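Local coordinates for DNA processing protein DprA (PDB 3UQZ) that binds single-stranded DNA cooperatively, protects it from nucleases and helps load the RecA recombinase onto it during natural transformation, at residues V111-C117 with A143-D147; L136-L142 with K160-I165; V221-M226 with L255-H261. All coordinates share one frame; numbering follows the deposited sequence.

Contact 1 of 3, residues V111-C117 with A143-D147; sequences VVGSRAC and AKGID. With SO4 (sulfate ion), chain D.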
# COMPACT_ATOMS: atom_id res chain seq x y z
N VAL A 111 -10.60 12.34 -8.94
CA VAL A 111 -11.03 11.44 -7.87
C VAL A 111 -11.95 10.40 -8.49
O VAL A 111 -12.99 10.74 -9.07
CB VAL A 111 -11.68 12.14 -6.63
CG1 VAL A 111 -11.96 11.13 -5.52
CG2 VAL A 111 -10.81 13.27 -6.10
N VAL A 112 -11.52 9.13 -8.45
CA VAL A 112 -12.27 8.01 -9.05
C VAL A 112 -12.47 6.88 -8.04
O VAL A 112 -11.72 6.78 -7.07
CB VAL A 112 -11.68 7.50 -10.42
CG1 VAL A 112 -11.71 8.59 -11.48
CG2 VAL A 112 -10.28 6.94 -10.27
N GLY A 113 -13.48 6.06 -8.28
CA GLY A 113 -13.79 4.92 -7.43
C GLY A 113 -15.13 4.27 -7.64
O GLY A 113 -15.92 4.69 -8.49
N SER A 114 -15.40 3.25 -6.83
CA SER A 114 -16.59 2.40 -6.84
C SER A 114 -17.91 3.14 -6.92
O SER A 114 -18.13 4.09 -6.16
CB SER A 114 -16.60 1.47 -5.63
OG SER A 114 -17.42 0.34 -5.82
N ARG A 115 -18.79 2.70 -7.83
CA ARG A 115 -20.15 3.21 -8.03
C ARG A 115 -20.98 2.76 -6.80
O ARG A 115 -21.81 3.52 -6.31
CB ARG A 115 -20.77 2.67 -9.34
CG ARG A 115 -20.94 3.68 -10.48
CD ARG A 115 -19.72 3.84 -11.42
NE ARG A 115 -20.11 4.38 -12.73
CZ ARG A 115 -19.31 5.04 -13.59
NH1 ARG A 115 -18.04 5.28 -13.29
NH2 ARG A 115 -19.79 5.46 -14.74
N ALA A 116 -20.70 1.55 -6.28
CA ALA A 116 -21.34 0.94 -5.11
C ALA A 116 -20.30 0.84 -3.98
O ALA A 116 -19.91 -0.26 -3.57
CB ALA A 116 -21.90 -0.43 -5.47
N CYS A 117 -19.83 1.98 -3.51
CA CYS A 117 -18.83 2.02 -2.46
C CYS A 117 -19.47 1.81 -1.08
O CYS A 117 -20.69 1.82 -0.95
CB CYS A 117 -18.06 3.35 -2.52
SG CYS A 117 -19.02 4.77 -1.94
N ALA A 143 -20.87 10.23 -10.94
CA ALA A 143 -21.40 8.88 -10.74
C ALA A 143 -21.77 8.70 -9.27
O ALA A 143 -21.27 9.43 -8.40
CB ALA A 143 -20.35 7.85 -11.12
N LYS A 144 -22.64 7.71 -8.98
CA LYS A 144 -22.98 7.44 -7.59
C LYS A 144 -21.78 6.81 -6.88
O LYS A 144 -20.90 6.26 -7.55
CB LYS A 144 -24.28 6.61 -7.46
CG LYS A 144 -24.24 5.18 -7.98
CD LYS A 144 -25.63 4.55 -7.85
CE LYS A 144 -25.71 3.16 -8.45
NZ LYS A 144 -27.11 2.66 -8.52
N GLY A 145 -21.70 6.99 -5.58
CA GLY A 145 -20.60 6.42 -4.81
C GLY A 145 -19.48 7.39 -4.56
O GLY A 145 -19.72 8.50 -4.08
N ILE A 146 -18.24 6.97 -4.89
CA ILE A 146 -17.00 7.75 -4.71
C ILE A 146 -17.04 9.13 -5.39
O ILE A 146 -16.67 10.12 -4.75
CB ILE A 146 -15.72 6.93 -5.05
CG1 ILE A 146 -15.58 5.65 -4.18
CG2 ILE A 146 -14.43 7.80 -5.04
CD1 ILE A 146 -15.29 5.84 -2.65
N ASP A 147 -17.50 9.18 -6.65
CA ASP A 147 -17.60 10.42 -7.42
C ASP A 147 -18.48 11.44 -6.69
O ASP A 147 -18.04 12.57 -6.49
CB ASP A 147 -18.11 10.16 -8.85
CG ASP A 147 -17.15 9.47 -9.82
OD1 ASP A 147 -16.28 8.71 -9.36
OD2 ASP A 147 -17.32 9.65 -11.04
S SO4 D . -16.80 0.93 -11.03
O1 SO4 D . -17.05 1.81 -12.17
O2 SO4 D . -16.76 -0.47 -11.50
O3 SO4 D . -15.52 1.29 -10.42
O4 SO4 D . -17.86 1.08 -10.05
O HOH W 1 -18.23 6.74 -8.39

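Contact 2 of 3, residues L136-L142 with K160-I165; sequences LVIVSGL and KTIAVI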
# COMPACT_ATOMS: atom_id res chain seq x y z
N LEU A 136 -6.68 22.40 -4.51
CA LEU A 136 -6.94 21.77 -5.81
C LEU A 136 -8.41 21.71 -6.16
O LEU A 136 -9.25 21.52 -5.28
CB LEU A 136 -6.37 20.33 -5.85
CG LEU A 136 -4.88 20.16 -5.56
CD1 LEU A 136 -4.55 18.73 -5.19
CD2 LEU A 136 -4.06 20.65 -6.71
N VAL A 137 -8.72 21.82 -7.45
CA VAL A 137 -10.07 21.68 -7.98
C VAL A 137 -10.32 20.17 -8.09
O VAL A 137 -9.49 19.43 -8.66
CB VAL A 137 -10.25 22.39 -9.36
CG1 VAL A 137 -11.62 22.12 -9.97
CG2 VAL A 137 -10.01 23.88 -9.24
N ILE A 138 -11.45 19.71 -7.52
CA ILE A 138 -11.80 18.29 -7.53
C ILE A 138 -12.52 17.95 -8.84
O ILE A 138 -13.65 18.41 -9.07
CB ILE A 138 -12.61 17.88 -6.26
CG1 ILE A 138 -11.87 18.25 -4.93
CG2 ILE A 138 -13.07 16.41 -6.29
CD1 ILE A 138 -10.41 17.82 -4.76
N VAL A 139 -11.85 17.15 -9.69
CA VAL A 139 -12.43 16.73 -10.96
C VAL A 139 -12.96 15.30 -10.82
O VAL A 139 -12.20 14.41 -10.44
CB VAL A 139 -11.46 16.89 -12.15
CG1 VAL A 139 -12.17 16.57 -13.47
CG2 VAL A 139 -10.86 18.29 -12.19
N SER A 140 -14.26 15.10 -11.10
CA SER A 140 -14.89 13.78 -11.04
C SER A 140 -16.05 13.68 -12.04
O SER A 140 -16.35 14.66 -12.71
CB SER A 140 -15.31 13.43 -9.62
OG SER A 140 -15.38 12.03 -9.47
N GLY A 141 -16.68 12.51 -12.14
CA GLY A 141 -17.71 12.25 -13.14
C GLY A 141 -19.16 12.16 -12.74
O GLY A 141 -19.98 11.65 -13.51
N LEU A 142 -19.51 12.66 -11.55
CA LEU A 142 -20.91 12.71 -11.07
C LEU A 142 -21.62 11.35 -10.89
O LEU A 142 -22.83 11.32 -10.67
CB LEU A 142 -21.73 13.66 -11.96
CG LEU A 142 -22.61 14.72 -11.34
CD1 LEU A 142 -22.17 15.13 -9.94
CD2 LEU A 142 -22.65 15.92 -12.22
N LYS A 160 -13.76 24.13 -4.98
CA LYS A 160 -14.31 24.09 -6.33
C LYS A 160 -14.31 22.69 -6.92
O LYS A 160 -13.40 21.92 -6.64
CB LYS A 160 -13.56 25.07 -7.25
CG LYS A 160 -13.56 26.55 -6.78
CD LYS A 160 -14.94 27.20 -6.54
CE LYS A 160 -15.74 27.50 -7.79
NZ LYS A 160 -17.07 28.10 -7.46
N THR A 161 -15.32 22.38 -7.76
CA THR A 161 -15.44 21.09 -8.44
C THR A 161 -15.78 21.17 -9.94
O THR A 161 -16.55 22.04 -10.36
CB THR A 161 -16.36 20.12 -7.65
OG1 THR A 161 -16.13 18.79 -8.12
CG2 THR A 161 -17.84 20.44 -7.79
N ILE A 162 -15.23 20.23 -10.74
CA ILE A 162 -15.54 20.08 -12.17
C ILE A 162 -16.14 18.69 -12.36
O ILE A 162 -15.55 17.71 -11.91
CB ILE A 162 -14.33 20.30 -13.13
CG1 ILE A 162 -13.76 21.72 -13.02
CG2 ILE A 162 -14.70 19.97 -14.60
CD1 ILE A 162 -12.41 21.92 -13.70
N ALA A 163 -17.31 18.60 -13.02
CA ALA A 163 -17.95 17.33 -13.36
C ALA A 163 -17.84 17.07 -14.87
O ALA A 163 -18.08 17.98 -15.68
CB ALA A 163 -19.41 17.33 -12.95
N VAL A 164 -17.44 15.85 -15.25
CA VAL A 164 -17.34 15.42 -16.66
C VAL A 164 -18.43 14.34 -16.82
O VAL A 164 -18.36 13.30 -16.17
CB VAL A 164 -15.90 14.94 -17.05
CG1 VAL A 164 -15.78 14.66 -18.54
CG2 VAL A 164 -14.86 15.97 -16.63
N ILE A 165 -19.48 14.63 -17.58
CA ILE A 165 -20.61 13.71 -17.72
C ILE A 165 -20.57 12.82 -18.97
O ILE A 165 -19.78 13.07 -19.89
CB ILE A 165 -21.97 14.44 -17.53
CG1 ILE A 165 -22.15 15.59 -18.55
CG2 ILE A 165 -22.13 14.90 -16.07
CD1 ILE A 165 -23.56 16.20 -18.61
O HOH W 2 -11.57 22.53 -4.03

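Contact 3 of 3, residues V221-M226 with L255-H261; sequences VAEAKM and LSDGCHH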
# COMPACT_ATOMS: atom_id res chain seq x y z
N VAL A 221 -7.53 7.49 -6.15
CA VAL A 221 -8.36 6.27 -6.17
C VAL A 221 -8.79 5.88 -4.77
O VAL A 221 -8.01 5.97 -3.83
CB VAL A 221 -7.75 5.03 -6.85
CG1 VAL A 221 -8.70 4.46 -7.90
CG2 VAL A 221 -6.35 5.27 -7.38
N ALA A 222 -10.01 5.38 -4.67
CA ALA A 222 -10.60 4.89 -3.44
C ALA A 222 -11.62 3.84 -3.80
O ALA A 222 -12.49 4.08 -4.65
CB ALA A 222 -11.26 6.01 -2.68
N GLU A 223 -11.50 2.68 -3.18
CA GLU A 223 -12.38 1.54 -3.37
C GLU A 223 -12.51 1.12 -4.83
O GLU A 223 -13.62 1.03 -5.35
CB GLU A 223 -13.74 1.72 -2.65
CG GLU A 223 -13.61 1.85 -1.14
CD GLU A 223 -14.79 1.38 -0.31
OE1 GLU A 223 -15.91 1.26 -0.86
OE2 GLU A 223 -14.59 1.16 0.91
N ALA A 224 -11.38 0.85 -5.48
CA ALA A 224 -11.36 0.36 -6.84
C ALA A 224 -11.26 -1.16 -6.75
O ALA A 224 -10.40 -1.68 -6.04
CB ALA A 224 -10.18 0.94 -7.60
N LYS A 225 -12.22 -1.86 -7.36
CA LYS A 225 -12.27 -3.32 -7.38
C LYS A 225 -11.36 -3.80 -8.50
O LYS A 225 -10.92 -2.99 -9.32
CB LYS A 225 -13.69 -3.82 -7.63
CG LYS A 225 -14.60 -3.68 -6.43
CD LYS A 225 -16.03 -3.84 -6.84
CE LYS A 225 -16.92 -3.14 -5.85
NZ LYS A 225 -18.34 -3.54 -6.03
N MSE A 226 -11.07 -5.10 -8.54
CA MSE A 226 -10.29 -5.65 -9.64
C MSE A 226 -11.18 -5.60 -10.87
O MSE A 226 -12.41 -5.69 -10.74
CB MSE A 226 -9.86 -7.08 -9.34
CG MSE A 226 -8.73 -7.17 -8.34
SE MSE A 226 -7.07 -6.29 -8.88
CE MSE A 226 -5.93 -7.10 -7.52
N LEU A 255 -13.20 -4.73 -2.06
CA LEU A 255 -13.45 -3.35 -2.46
C LEU A 255 -12.20 -2.56 -2.81
O LEU A 255 -12.26 -1.76 -3.74
CB LEU A 255 -14.22 -2.62 -1.35
CG LEU A 255 -15.73 -2.77 -1.37
CD1 LEU A 255 -16.30 -2.42 -0.03
CD2 LEU A 255 -16.36 -1.89 -2.45
N SER A 256 -11.08 -2.73 -2.07
CA SER A 256 -9.85 -1.97 -2.32
C SER A 256 -8.75 -2.75 -3.04
O SER A 256 -7.60 -2.30 -3.05
CB SER A 256 -9.34 -1.34 -1.03
OG SER A 256 -10.23 -0.35 -0.55
N ASP A 257 -9.10 -3.88 -3.68
CA ASP A 257 -8.16 -4.76 -4.38
C ASP A 257 -7.41 -4.07 -5.50
O ASP A 257 -6.22 -4.33 -5.70
CB ASP A 257 -8.86 -6.03 -4.90
CG ASP A 257 -9.30 -7.06 -3.86
OD1 ASP A 257 -9.16 -6.79 -2.64
OD2 ASP A 257 -9.82 -8.13 -4.27
N GLY A 258 -8.10 -3.20 -6.23
CA GLY A 258 -7.55 -2.44 -7.35
C GLY A 258 -6.56 -1.40 -6.89
O GLY A 258 -5.52 -1.21 -7.53
N CYS A 259 -6.86 -0.72 -5.76
CA CYS A 259 -6.01 0.28 -5.11
C CYS A 259 -4.72 -0.38 -4.68
O CYS A 259 -3.65 0.17 -4.90
CB CYS A 259 -6.72 0.89 -3.90
SG CYS A 259 -8.25 1.78 -4.27
N HIS A 260 -4.83 -1.57 -4.06
CA HIS A 260 -3.72 -2.37 -3.56
C HIS A 260 -2.83 -2.83 -4.69
O HIS A 260 -1.61 -2.74 -4.57
CB HIS A 260 -4.23 -3.53 -2.70
CG HIS A 260 -4.92 -3.10 -1.44
ND1 HIS A 260 -5.76 -3.96 -0.76
CD2 HIS A 260 -4.89 -1.92 -0.79
CE1 HIS A 260 -6.21 -3.28 0.28
NE2 HIS A 260 -5.71 -2.04 0.31
N HIS A 261 -3.43 -3.28 -5.81
CA HIS A 261 -2.72 -3.72 -7.01
C HIS A 261 -1.92 -2.53 -7.59
O HIS A 261 -0.76 -2.70 -7.95
CB HIS A 261 -3.70 -4.29 -8.04
CG HIS A 261 -3.09 -4.60 -9.37
ND1 HIS A 261 -2.33 -5.74 -9.58
CD2 HIS A 261 -3.14 -3.89 -10.53
CE1 HIS A 261 -1.95 -5.70 -10.85
NE2 HIS A 261 -2.41 -4.61 -11.46
O HOH W 3 -9.87 2.29 -0.77
O HOH W 4 -11.88 -6.74 -6.47

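Contact 1 of 3, residues V111-C117 with A143-D147
Ile-146, at the start of helix 146-157, sets its CB 3.7 Å from Gly-113 CA and from there spreads along the end of strand 108-113. Its CG2 branch lies 3.5 Å from Val-112 O, and the side chain crosses that of Val-111 at about a right angle. The other branch leaves beside the backbone N of Ile-146 (chi1 -59°) and passes the Ser-114 backbone, bringing CD1 to 3.7 Å from Cys-117 CB. Behind it, Ile-146 N donates to Ser-114 O (3.1 Å), almost straight at 175°. Gly-113 and Gly-145, the latter the N-cap residue, have no side chain to hold the backbones apart. This is the carboxyl end of the parallel strands of a Rossmann-like sheet, where the loop after strand 108-113 meets the helix that follows its neighbour, strand 137-140. A water accepts the N-H of Asp-147 and lies within hydrogen-bonding reach of Gly-113 O and Lys-144 O. The outer side is looser and open to solvent. Arg-115 N gives its hydrogen to sulfate O4 at 2.9 Å, while Ala-143 CB sits over one face of the Arg-115 guanidinium, 3.8 Å from NE. The side chain of Lys-144 touches through its root, CG lying 3.4 Å from Arg-115 O, and the rest runs extended.

Contact 2 of 3, residues L136-L142 with K160-I165
Ile-138 and Ile-162 anchor a ladder of backbone hydrogen bonds between two parallel strands. Ile-162 N donates to Ile-138 O at 2.9 Å, and Ile-162 O receives Ser-140 N at 3.0 Å. On either side of this pair the ladder continues, with Ile-138 N bonded to Lys-160 O (3.1 Å) and Val-164 N to Ser-140 O (3.0 Å). Beyond the first rung a water bridges Leu-136 O and Lys-160 N. The hydroxyl of Thr-161 also faces Ile-138 O, but its modelled position is doubtful. Ser-140 OG turns instead to Val-111 O on strand 108-113, which borders strand 137-140 along its other edge.

Outside the ladder the contact is hydrocarbon. On the face carrying Val-139 and Ile-162, the two side chains lie alongside each other, pointing the same way. Val-137 CG1, anti to its own N at chi1 174°, slants across Ile-162 and comes 3.7 Å from Ile-162 CG1. Val-139 CG1 similarly approaches Val-164 CG2 at 4.2 Å. The face of Ile-138, Ser-140, Thr-161 and Ala-163 is covered in part by His-151 of helix 146-157, the connection of this beta-alpha-beta unit. Past the strand, Leu-142 turns back in a left-handed backbone conformation, and its CD2 meets Ala-163 CB at 3.6 Å and Ile-165 CG2 at 4.0 Å, under helix 178-187. The buried peptide groups along the shared edge thus satisfy one another, and aliphatic side chains pack around them without any buried charge pair between the strands.

Contact 3 of 3, residues V221-M226 with L255-H261
The turn that follows strand 218-222 seats the first turn of helix 257-264 in a mixed polar and apolar contact, with Glu-223 and Ala-224 lying against Ser-256, Gly-258 and Cys-259 at the carboxyl ends of the parallel strands. Ala-224 supplies both direct hydrogen bonds. Its O accepts from Gly-258 N at 2.8 Å, a bent bond (140°) with the donor above the carbonyl plane, by which a loop carbonyl takes up an N-H of the helix's first turn. Its N donates to Cys-259 SG at 3.5 Å and 166°. That sulfur also lies 3.9 Å from Ala-224 CB and packs beside Val-221, so one thiol both receives a backbone hydrogen and packs against aliphatic carbons. Ser-256, the N-cap residue, gains its link through a water, which donates to Ser-256 OG and accepts from Glu-223 N.

Two side chains flank this centre. Leu-255 lies across Glu-223 and alongside Lys-225, its CD2 being 3.6 Å from Glu-223 OE1 and 3.7 Å from Lys-225 CE; the carboxylate itself is held by Ser-118, through OE2. On the other flank the selenomethionine Met-226 bends at chi2 (-61°) and crosses Asp-257 and His-261 at about right angles. Its CE reaches His-261 CB at 3.6 Å, while SE stands oblique to the His-261 ring, 4.9 Å from the centroid.

His-260 turns elsewhere and packs on Pro-248 of the second subunit. Lys-225 has its side chain about 6 Å from a bound sulfate, probably from the crystallisation liquor, which may mark an anion pocket over the carboxyl ends of the strands, the usual ligand-binding edge of a Rossmann-like fold.

How the contacts relate
Following the chain from the N terminus, strand 108-113 opens contact 1, and the chain returns to it at 143-147 after helix 119-130 and strand 137-140. Contact 2 begins within that loop, at 136-142, and closes beyond it at 160-165, so contacts 1 and 2 cross; helix 146-157 lies between the two strands of contact 2. Contact 3 comes later, in series, closing a loop that holds helix 229-239 and strand 243-246. All three reach the same sheet. Strand 108-113 lies between 137-140 and 218-222, so contact 1 touches both others: Val-111 pairs with Val-139, and Val-112 with Ala-222. Contacts 2 and 3 stay about 9 Å apart at their nearest atoms.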